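Local coordinates for protein fatty acid synthase 1, isoform A (Drosophila melanogaster, PDB 6FN6) that probably catalyses de novo synthesis of long-chain saturated fatty acids from acetyl-CoA and malonyl-CoA with NADPH, the chain holding the dehydratase, enoylreductase and ketoreductase region, at residues V267-L275 / A428-A436; N373-S384 / S397-E408. All coordinates share one frame; numbering follows the deposited sequence.

Both contacts belong to one mixed sheet whose topology is that of a methyltransferase fold, consistent with the pseudo-methyltransferase domain of animal fatty acid synthases. Contact 2 pairs two central parallel strands; contact 1 adds the short strand 270-271 to the sheet's edge. Between them runs strand 438-445, antiparallel to both its neighbours. The centres lie about 17 Å apart, and the contacts meet where L434 CD1 packs at 3.8 Å from E407 CD. Y413 of helix 410-423 also links them, bonding E431 of contact 1 and touching L383 of contact 2. Neither contact lies near the predicted dehydratase residues H24 and D175.

Contact 1. Residues V267-L275 / A428-A436; sequences VPNINTTDL and AVQEQSLGA
The side-chain amide of Q432 lies alongside N271, its OE1 set against CB and ND2 of that asparagine. N271 ND2 donates to Q432 OE1 at 2.8 Å, in the carbonyl plane on a lone pair, although the two amide planes stand 89° apart. The Q432 chain bends at its second torsion (chi2 58°), which turns the amide across toward the 271-275 chain and lets NE2 donate both to T273 O, at 2.9 Å and from above that carbonyl plane, and to the backbone O of its neighbour S433. L275 CG covers the same amide, 3.6 Å from Q432 OE1.

The backbones pair in a short parallel ladder. E431 N donates to N269 O, N271 N to E431 O at 2.8 Å, and S433 N to N271 O at 3.1 Å. Where the ladder stops, D274 OD1 takes over: it accepts from S433 OG at 2.8 Å, nearly in line with its C-O bond, and from G435 N at 3.0 Å on the syn side. On the face bearing I270 and E431, CD1 of I270 rests 3.7 Å from E431 CB, while the carboxylate of E431 turns to R418 and Y413. V429 and Q430 form a classic beta bulge opposite L442.

The bonding is thus largely polar: amide and carboxylate groups prolong the pairing of 270-271 with 428-433 beyond its few backbone bonds.

Contact 2. Residues N373-S384 / S397-E408; sequences NCHFVFGIDVLS and SIRENGFLILEE
A parallel beta-alpha-beta unit of the methyltransferase-like sheet brings strands 376-380 and 402-408 together, with helix 389-395 between them in sequence. Their segment axes come within 4.7 Å and run nearly parallel, 13° between their directions. The regular part of the ladder alternates from strand to strand: I405 N to V377 O, G379 N to I405 O, E407 N to G379 O and D381 N to E407 O, the last at 2.8 Å.

On the face carrying F376, F378 and I405, the in-plane edge of the F378 ring meets I405 CG2, with CD1 of the ring 3.5 Å from that methyl. I405 CD1 reaches F376 CD1 at 3.8 Å. On the other face, V377 CG2 touches I398 CG2, and CG2 of V382 packs on CD2 of L406.

At the start of the strands, the guanidinium of R399 lies flat on the H375 ring (planes 19° apart, centres 4.1 Å), H375 CE1 sitting over the centre of the guanidinium; R399 NH1 also makes a weak in-plane bond to N373 O.

At the far end, E408 bends at its second torsion (chi2 -73°) so that its carboxylate meets the backbone of 382-383. Its OE2 accepts L383 N at 3.0 Å, from above the carboxylate plane, and V382 N weakly, while OE1 takes the hydroxyl of S384 at 3.2 Å. With the carboxylate gone, as in an alanine at this position, L383 N and S384 OG would probably lose their acceptor and the 382-384 loop would be freer to shift.

Strand 303-309 flanks 374-380 through V307 and K305, strand 438-445 pairs with 402-408, R283 of helix 279-296 bridges to E407, and helix 410-423 receives L383 on Y413, L420 and L421.

Contact 1. Residues V267-L275 / A428-A436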
loop_
_atom_site.group_PDB
_atom_site.type_symbol
_atom_site.label_atom_id
_atom_site.label_comp_id
_atom_site.label_asym_id
_atom_site.label_seq_id
_atom_site.Cartn_x
_atom_site.Cartn_y
_atom_site.Cartn_z
ATOM N N VAL A 267 -71.445 15.476 11.684
ATOM C CA VAL A 267 -71.652 16.839 11.216
ATOM C C VAL A 267 -73.146 17.078 11.032
ATOM O O VAL A 267 -73.765 16.470 10.157
ATOM C CB VAL A 267 -70.891 17.107 9.905
ATOM C CG1 VAL A 267 -71.116 18.542 9.434
ATOM C CG2 VAL A 267 -69.410 16.829 10.079
ATOM N N PRO A 268 -73.740 17.950 11.863
ATOM C CA PRO A 268 -75.157 18.268 11.656
ATOM C C PRO A 268 -75.403 18.874 10.278
ATOM O O PRO A 268 -74.548 19.617 9.791
ATOM C CB PRO A 268 -75.460 19.290 12.759
ATOM C CG PRO A 268 -74.395 19.103 13.777
ATOM C CD PRO A 268 -73.180 18.670 13.020
ATOM N N ASN A 269 -76.539 18.563 9.662
ATOM C CA ASN A 269 -76.916 19.202 8.409
ATOM C C ASN A 269 -76.883 20.712 8.608
ATOM O O ASN A 269 -76.419 21.460 7.746
ATOM C CB ASN A 269 -78.305 18.752 7.951
ATOM C CG ASN A 269 -78.363 17.271 7.606
ATOM O OD1 ASN A 269 -79.362 16.606 7.875
ATOM N ND2 ASN A 269 -77.307 16.756 6.985
ATOM N N ILE A 270 -77.394 21.151 9.753
ATOM C CA ILE A 270 -77.349 22.555 10.125
ATOM C C ILE A 270 -76.285 22.734 11.200
ATOM O O ILE A 270 -76.523 22.460 12.377
ATOM C CB ILE A 270 -78.724 23.062 10.607
ATOM C CG1 ILE A 270 -79.835 22.639 9.633
ATOM C CG2 ILE A 270 -78.701 24.573 10.776
ATOM C CD1 ILE A 270 -79.628 23.093 8.193
ATOM N N ASN A 271 -75.107 23.188 10.791
ATOM C CA ASN A 271 -73.988 23.335 11.713
ATOM C C ASN A 271 -73.618 24.808 11.841
ATOM O O ASN A 271 -73.158 25.427 10.882
ATOM C CB ASN A 271 -72.792 22.513 11.231
ATOM C CG ASN A 271 -71.750 22.301 12.313
ATOM O OD1 ASN A 271 -72.026 22.466 13.501
ATOM N ND2 ASN A 271 -70.549 21.911 11.904
ATOM N N THR A 272 -73.820 25.362 13.033
ATOM C CA THR A 272 -73.550 26.774 13.281
ATOM C C THR A 272 -72.168 26.975 13.888
ATOM O O THR A 272 -71.819 28.080 14.308
ATOM C CB THR A 272 -74.594 27.389 14.228
ATOM O OG1 THR A 272 -74.546 26.718 15.494
ATOM C CG2 THR A 272 -75.995 27.264 13.638
ATOM N N THR A 273 -71.387 25.902 13.936
ATOM C CA THR A 273 -70.020 25.971 14.437
ATOM C C THR A 273 -69.039 25.681 13.307
ATOM O O THR A 273 -69.191 24.702 12.574
ATOM C CB THR A 273 -69.783 24.979 15.588
ATOM O OG1 THR A 273 -70.739 25.212 16.630
ATOM C CG2 THR A 273 -68.374 25.133 16.150
ATOM N N ASP A 274 -68.033 26.537 13.171
ATOM C CA ASP A 274 -67.006 26.338 12.159
ATOM C C ASP A 274 -66.328 24.991 12.377
ATOM O O ASP A 274 -66.137 24.556 13.510
ATOM C CB ASP A 274 -65.980 27.472 12.197
ATOM C CG ASP A 274 -66.561 28.800 11.757
ATOM O OD1 ASP A 274 -67.795 28.885 11.587
ATOM O OD2 ASP A 274 -65.785 29.763 11.592
ATOM N N LEU A 275 -65.980 24.331 11.281
ATOM C CA LEU A 275 -65.390 23.003 11.344
ATOM C C LEU A 275 -63.933 23.066 11.791
ATOM O O LEU A 275 -63.321 22.040 12.086
ATOM C CB LEU A 275 -65.499 22.313 9.982
ATOM C CG LEU A 275 -66.930 21.952 9.572
ATOM C CD1 LEU A 275 -67.011 21.589 8.091
ATOM C CD2 LEU A 275 -67.464 20.816 10.435
ATOM N N ALA A 428 -82.851 23.499 1.676
ATOM C CA ALA A 428 -81.490 23.547 2.180
ATOM C C ALA A 428 -81.158 22.223 2.853
ATOM O O ALA A 428 -81.609 21.942 3.964
ATOM C CB ALA A 428 -81.313 24.702 3.145
ATOM N N VAL A 429 -80.370 21.408 2.162
ATOM C CA VAL A 429 -79.973 20.107 2.674
ATOM C C VAL A 429 -79.013 20.297 3.838
ATOM O O VAL A 429 -79.158 19.660 4.879
ATOM C CB VAL A 429 -79.351 19.239 1.566
ATOM C CG1 VAL A 429 -78.758 17.961 2.148
ATOM C CG2 VAL A 429 -80.392 18.911 0.506
ATOM N N GLN A 430 -78.027 21.170 3.656
ATOM C CA GLN A 430 -77.079 21.473 4.721
ATOM C C GLN A 430 -76.830 22.972 4.827
ATOM O O GLN A 430 -76.925 23.702 3.840
ATOM C CB GLN A 430 -75.748 20.749 4.486
ATOM C CG GLN A 430 -75.795 19.254 4.763
ATOM C CD GLN A 430 -74.436 18.669 5.095
ATOM O OE1 GLN A 430 -74.334 17.736 5.893
ATOM N NE2 GLN A 430 -73.385 19.209 4.482
ATOM N N GLU A 431 -76.509 23.418 6.035
ATOM C CA GLU A 431 -76.082 24.791 6.268
ATOM C C GLU A 431 -74.871 24.806 7.185
ATOM O O GLU A 431 -74.978 24.507 8.375
ATOM C CB GLU A 431 -77.207 25.630 6.874
ATOM C CG GLU A 431 -78.303 25.998 5.893
ATOM C CD GLU A 431 -79.474 26.691 6.563
ATOM O OE1 GLU A 431 -79.375 27.005 7.769
ATOM O OE2 GLU A 431 -80.489 26.935 5.879
ATOM N N GLN A 432 -73.718 25.141 6.622
ATOM C CA GLN A 432 -72.482 25.194 7.387
ATOM C C GLN A 432 -71.980 26.627 7.480
ATOM O O GLN A 432 -71.830 27.316 6.470
ATOM C CB GLN A 432 -71.412 24.294 6.758
ATOM C CG GLN A 432 -70.029 24.412 7.399
ATOM C CD GLN A 432 -70.037 24.101 8.882
ATOM O OE1 GLN A 432 -70.329 22.975 9.289
ATOM N NE2 GLN A 432 -69.714 25.099 9.701
ATOM N N SER A 433 -71.737 27.073 8.705
ATOM C CA SER A 433 -71.258 28.424 8.943
ATOM C C SER A 433 -69.846 28.576 8.399
ATOM O O SER A 433 -69.052 27.635 8.435
ATOM C CB SER A 433 -71.283 28.754 10.436
ATOM O OG SER A 433 -70.412 27.899 11.155
ATOM N N LEU A 434 -69.551 29.763 7.880
ATOM C CA LEU A 434 -68.201 30.116 7.466
ATOM C C LEU A 434 -67.803 31.325 8.294
ATOM O O LEU A 434 -67.657 32.436 7.782
ATOM C CB LEU A 434 -68.142 30.419 5.967
ATOM C CG LEU A 434 -68.504 29.245 5.052
ATOM C CD1 LEU A 434 -68.572 29.680 3.597
ATOM C CD2 LEU A 434 -67.502 28.112 5.221
ATOM N N GLY A 435 -67.641 31.089 9.592
ATOM C CA GLY A 435 -67.503 32.167 10.546
ATOM C C GLY A 435 -68.887 32.727 10.768
ATOM O O GLY A 435 -69.877 32.005 10.663
ATOM N N ALA A 436 -68.964 34.012 11.081
ATOM C CA ALA A 436 -70.245 34.692 11.131
ATOM C C ALA A 436 -70.336 35.542 9.874
ATOM O O ALA A 436 -69.333 35.756 9.196
ATOM C CB ALA A 436 -70.376 35.534 12.382
#

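Contact 2. Residues N373-S384 / S397-E408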
loop_
_atom_site.group_PDB
_atom_site.type_symbol
_atom_site.label_atom_id
_atom_site.label_comp_id
_atom_site.label_asym_id
_atom_site.label_seq_id
_atom_site.Cartn_x
_atom_site.Cartn_y
_atom_site.Cartn_z
ATOM N N ASN A 373 -76.674 18.637 -17.259
ATOM C CA ASN A 373 -76.518 17.475 -16.385
ATOM C C ASN A 373 -75.245 17.486 -15.543
ATOM O O ASN A 373 -74.385 16.616 -15.690
ATOM C CB ASN A 373 -76.545 16.195 -17.217
ATOM C CG ASN A 373 -77.856 16.006 -17.947
ATOM O OD1 ASN A 373 -78.882 15.706 -17.336
ATOM N ND2 ASN A 373 -77.830 16.177 -19.265
ATOM N N CYS A 374 -75.136 18.470 -14.657
ATOM C CA CYS A 374 -74.043 18.519 -13.694
ATOM C C CYS A 374 -74.483 17.874 -12.384
ATOM O O CYS A 374 -75.673 17.832 -12.078
ATOM C CB CYS A 374 -73.601 19.961 -13.451
ATOM S SG CYS A 374 -72.929 20.784 -14.905
ATOM N N HIS A 375 -73.527 17.381 -11.603
ATOM C CA HIS A 375 -73.837 16.858 -10.278
ATOM C C HIS A 375 -73.946 17.999 -9.272
ATOM O O HIS A 375 -74.668 17.895 -8.280
ATOM C CB HIS A 375 -72.778 15.853 -9.818
ATOM C CG HIS A 375 -72.914 14.501 -10.444
ATOM N ND1 HIS A 375 -72.403 14.199 -11.687
ATOM C CD2 HIS A 375 -73.501 13.367 -9.993
ATOM C CE1 HIS A 375 -72.669 12.938 -11.977
ATOM N NE2 HIS A 375 -73.336 12.410 -10.965
ATOM N N PHE A 376 -73.224 19.087 -9.523
ATOM C CA PHE A 376 -73.312 20.258 -8.663
ATOM C C PHE A 376 -72.888 21.535 -9.377
ATOM O O PHE A 376 -72.230 21.496 -10.416
ATOM C CB PHE A 376 -72.464 20.064 -7.402
ATOM C CG PHE A 376 -70.979 20.034 -7.657
ATOM C CD1 PHE A 376 -70.253 21.209 -7.763
ATOM C CD2 PHE A 376 -70.308 18.828 -7.773
ATOM C CE1 PHE A 376 -68.890 21.183 -7.994
ATOM C CE2 PHE A 376 -68.943 18.794 -8.003
ATOM C CZ PHE A 376 -68.234 19.973 -8.109
ATOM N N VAL A 377 -73.288 22.664 -8.802
ATOM C CA VAL A 377 -72.874 23.976 -9.275
ATOM C C VAL A 377 -72.458 24.791 -8.060
ATOM O O VAL A 377 -73.228 24.932 -7.109
ATOM C CB VAL A 377 -73.993 24.682 -10.065
ATOM C CG1 VAL A 377 -73.567 26.090 -10.462
ATOM C CG2 VAL A 377 -74.362 23.878 -11.296
ATOM N N PHE A 378 -71.239 25.316 -8.088
ATOM C CA PHE A 378 -70.765 26.173 -7.012
ATOM C C PHE A 378 -70.894 27.640 -7.403
ATOM O O PHE A 378 -70.643 28.011 -8.549
ATOM C CB PHE A 378 -69.314 25.852 -6.653
ATOM C CG PHE A 378 -68.756 26.734 -5.572
ATOM C CD1 PHE A 378 -68.991 26.450 -4.238
ATOM C CD2 PHE A 378 -68.003 27.853 -5.892
ATOM C CE1 PHE A 378 -68.483 27.263 -3.242
ATOM C CE2 PHE A 378 -67.492 28.669 -4.901
ATOM C CZ PHE A 378 -67.732 28.374 -3.574
ATOM N N GLY A 379 -71.300 28.466 -6.445
ATOM C CA GLY A 379 -71.453 29.891 -6.677
ATOM C C GLY A 379 -71.394 30.691 -5.392
ATOM O O GLY A 379 -71.675 30.167 -4.314
ATOM N N ILE A 380 -71.021 31.960 -5.504
ATOM C CA ILE A 380 -70.956 32.842 -4.347
ATOM C C ILE A 380 -71.923 33.999 -4.554
ATOM O O ILE A 380 -71.922 34.640 -5.604
ATOM C CB ILE A 380 -69.519 33.356 -4.102
ATOM C CG1 ILE A 380 -68.550 32.173 -3.971
ATOM C CG2 ILE A 380 -69.477 34.255 -2.861
ATOM C CD1 ILE A 380 -67.117 32.558 -3.664
ATOM N N ASP A 381 -72.752 34.251 -3.547
ATOM C CA ASP A 381 -73.693 35.363 -3.578
ATOM C C ASP A 381 -74.691 35.218 -4.725
ATOM O O ASP A 381 -75.024 36.193 -5.397
ATOM C CB ASP A 381 -72.938 36.690 -3.695
ATOM C CG ASP A 381 -71.967 36.906 -2.552
ATOM O OD1 ASP A 381 -72.209 36.359 -1.455
ATOM O OD2 ASP A 381 -70.961 37.624 -2.747
ATOM N N VAL A 382 -75.175 33.998 -4.932
ATOM C CA VAL A 382 -76.139 33.725 -5.989
ATOM C C VAL A 382 -77.525 34.177 -5.541
ATOM O O VAL A 382 -78.311 34.684 -6.341
ATOM C CB VAL A 382 -76.133 32.232 -6.369
ATOM C CG1 VAL A 382 -77.197 31.932 -7.424
ATOM C CG2 VAL A 382 -74.758 31.819 -6.866
ATOM N N LEU A 383 -77.822 33.983 -4.261
ATOM C CA LEU A 383 -79.106 34.387 -3.701
ATOM C C LEU A 383 -79.092 35.870 -3.335
ATOM O O LEU A 383 -80.131 36.454 -3.028
ATOM C CB LEU A 383 -79.442 33.541 -2.474
ATOM C CG LEU A 383 -79.399 32.026 -2.682
ATOM C CD1 LEU A 383 -79.663 31.300 -1.373
ATOM C CD2 LEU A 383 -80.399 31.584 -3.751
ATOM N N SER A 384 -77.905 36.469 -3.359
ATOM C CA SER A 384 -77.740 37.889 -3.063
ATOM C C SER A 384 -78.093 38.749 -4.272
ATOM O O SER A 384 -78.623 39.851 -4.126
ATOM C CB SER A 384 -76.307 38.176 -2.621
ATOM O OG SER A 384 -75.971 37.420 -1.471
ATOM N N SER A 397 -78.940 23.702 -15.090
ATOM C CA SER A 397 -77.653 23.122 -15.457
ATOM C C SER A 397 -77.376 21.792 -14.760
ATOM O O SER A 397 -76.565 20.998 -15.234
ATOM C CB SER A 397 -76.525 24.105 -15.144
ATOM O OG SER A 397 -76.743 25.350 -15.785
ATOM N N ILE A 398 -78.043 21.550 -13.636
ATOM C CA ILE A 398 -77.833 20.316 -12.885
ATOM C C ILE A 398 -78.840 19.258 -13.310
ATOM O O ILE A 398 -79.927 19.579 -13.799
ATOM C CB ILE A 398 -77.929 20.560 -11.367
ATOM C CG1 ILE A 398 -79.273 21.207 -11.008
ATOM C CG2 ILE A 398 -76.770 21.423 -10.894
ATOM C CD1 ILE A 398 -79.623 21.121 -9.537
ATOM N N ARG A 399 -78.482 17.995 -13.115
ATOM C CA ARG A 399 -79.438 16.914 -13.289
ATOM C C ARG A 399 -80.481 17.011 -12.177
ATOM O O ARG A 399 -80.264 17.694 -11.177
ATOM C CB ARG A 399 -78.742 15.549 -13.300
ATOM C CG ARG A 399 -77.851 15.255 -12.111
ATOM C CD ARG A 399 -77.072 13.966 -12.342
ATOM N NE ARG A 399 -76.128 14.090 -13.453
ATOM C CZ ARG A 399 -75.633 13.065 -14.142
ATOM N NH1 ARG A 399 -74.780 13.285 -15.133
ATOM N NH2 ARG A 399 -75.991 11.822 -13.851
ATOM N N GLU A 400 -81.606 16.327 -12.358
ATOM C CA GLU A 400 -82.758 16.475 -11.470
ATOM C C GLU A 400 -82.393 16.331 -9.993
ATOM O O GLU A 400 -82.871 17.095 -9.156
ATOM C CB GLU A 400 -83.833 15.448 -11.835
ATOM C CG GLU A 400 -85.209 15.737 -11.248
ATOM C CD GLU A 400 -85.845 16.986 -11.829
ATOM O OE1 GLU A 400 -85.266 17.570 -12.771
ATOM O OE2 GLU A 400 -86.925 17.387 -11.345
ATOM N N ASN A 401 -81.555 15.349 -9.674
ATOM C CA ASN A 401 -81.139 15.117 -8.293
ATOM C C ASN A 401 -79.809 15.804 -7.958
ATOM O O ASN A 401 -79.158 15.462 -6.969
ATOM C CB ASN A 401 -81.037 13.614 -8.019
ATOM C CG ASN A 401 -80.170 12.893 -9.031
ATOM O OD1 ASN A 401 -79.368 13.507 -9.733
ATOM N ND2 ASN A 401 -80.329 11.577 -9.111
ATOM N N GLY A 402 -79.414 16.774 -8.777
ATOM C CA GLY A 402 -78.163 17.480 -8.571
ATOM C C GLY A 402 -78.209 18.422 -7.383
ATOM O O GLY A 402 -79.270 18.655 -6.806
ATOM N N PHE A 403 -77.053 18.965 -7.015
ATOM C CA PHE A 403 -76.959 19.845 -5.853
ATOM C C PHE A 403 -76.544 21.263 -6.236
ATOM O O PHE A 403 -76.095 21.511 -7.355
ATOM C CB PHE A 403 -75.965 19.281 -4.840
ATOM C CG PHE A 403 -76.432 18.019 -4.171
ATOM C CD1 PHE A 403 -76.220 16.785 -4.764
ATOM C CD2 PHE A 403 -77.089 18.067 -2.953
ATOM C CE1 PHE A 403 -76.646 15.623 -4.152
ATOM C CE2 PHE A 403 -77.519 16.909 -2.337
ATOM C CZ PHE A 403 -77.297 15.684 -2.937
ATOM N N LEU A 404 -76.722 22.191 -5.302
ATOM C CA LEU A 404 -76.194 23.542 -5.443
ATOM C C LEU A 404 -75.337 23.880 -4.230
ATOM O O LEU A 404 -75.816 23.854 -3.096
ATOM C CB LEU A 404 -77.320 24.568 -5.579
ATOM C CG LEU A 404 -78.249 24.485 -6.791
ATOM C CD1 LEU A 404 -79.318 25.558 -6.680
ATOM C CD2 LEU A 404 -77.479 24.629 -8.092
ATOM N N ILE A 405 -74.068 24.187 -4.468
ATOM C CA ILE A 405 -73.182 24.626 -3.400
ATOM C C ILE A 405 -73.117 26.146 -3.459
ATOM O O ILE A 405 -72.466 26.714 -4.334
ATOM C CB ILE A 405 -71.778 24.001 -3.514
ATOM C CG1 ILE A 405 -71.877 22.485 -3.713
ATOM C CG2 ILE A 405 -70.968 24.316 -2.266
ATOM C CD1 ILE A 405 -70.546 21.812 -3.978
ATOM N N LEU A 406 -73.807 26.802 -2.533
ATOM C CA LEU A 406 -73.910 28.255 -2.554
ATOM C C LEU A 406 -73.303 28.878 -1.301
ATOM O O LEU A 406 -73.788 28.662 -0.191
ATOM C CB LEU A 406 -75.375 28.678 -2.689
ATOM C CG LEU A 406 -76.147 28.045 -3.850
ATOM C CD1 LEU A 406 -77.617 28.420 -3.784
ATOM C CD2 LEU A 406 -75.554 28.452 -5.191
ATOM N N GLU A 407 -72.233 29.644 -1.486
ATOM C CA GLU A 407 -71.657 30.421 -0.397
ATOM C C GLU A 407 -72.366 31.766 -0.362
ATOM O O GLU A 407 -72.391 32.491 -1.356
ATOM C CB GLU A 407 -70.145 30.594 -0.572
ATOM C CG GLU A 407 -69.512 31.596 0.391
ATOM C CD GLU A 407 -67.990 31.597 0.341
ATOM O OE1 GLU A 407 -67.400 30.590 -0.109
ATOM O OE2 GLU A 407 -67.380 32.609 0.752
ATOM N N GLU A 408 -72.945 32.093 0.786
ATOM C CA GLU A 408 -73.741 33.305 0.920
ATOM C C GLU A 408 -73.341 34.088 2.161
ATOM O O GLU A 408 -72.681 33.557 3.053
ATOM C CB GLU A 408 -75.233 32.957 0.994
ATOM C CG GLU A 408 -75.764 32.190 -0.207
ATOM C CD GLU A 408 -75.887 33.049 -1.446
ATOM O OE1 GLU A 408 -76.081 34.275 -1.305
ATOM O OE2 GLU A 408 -75.788 32.499 -2.561
#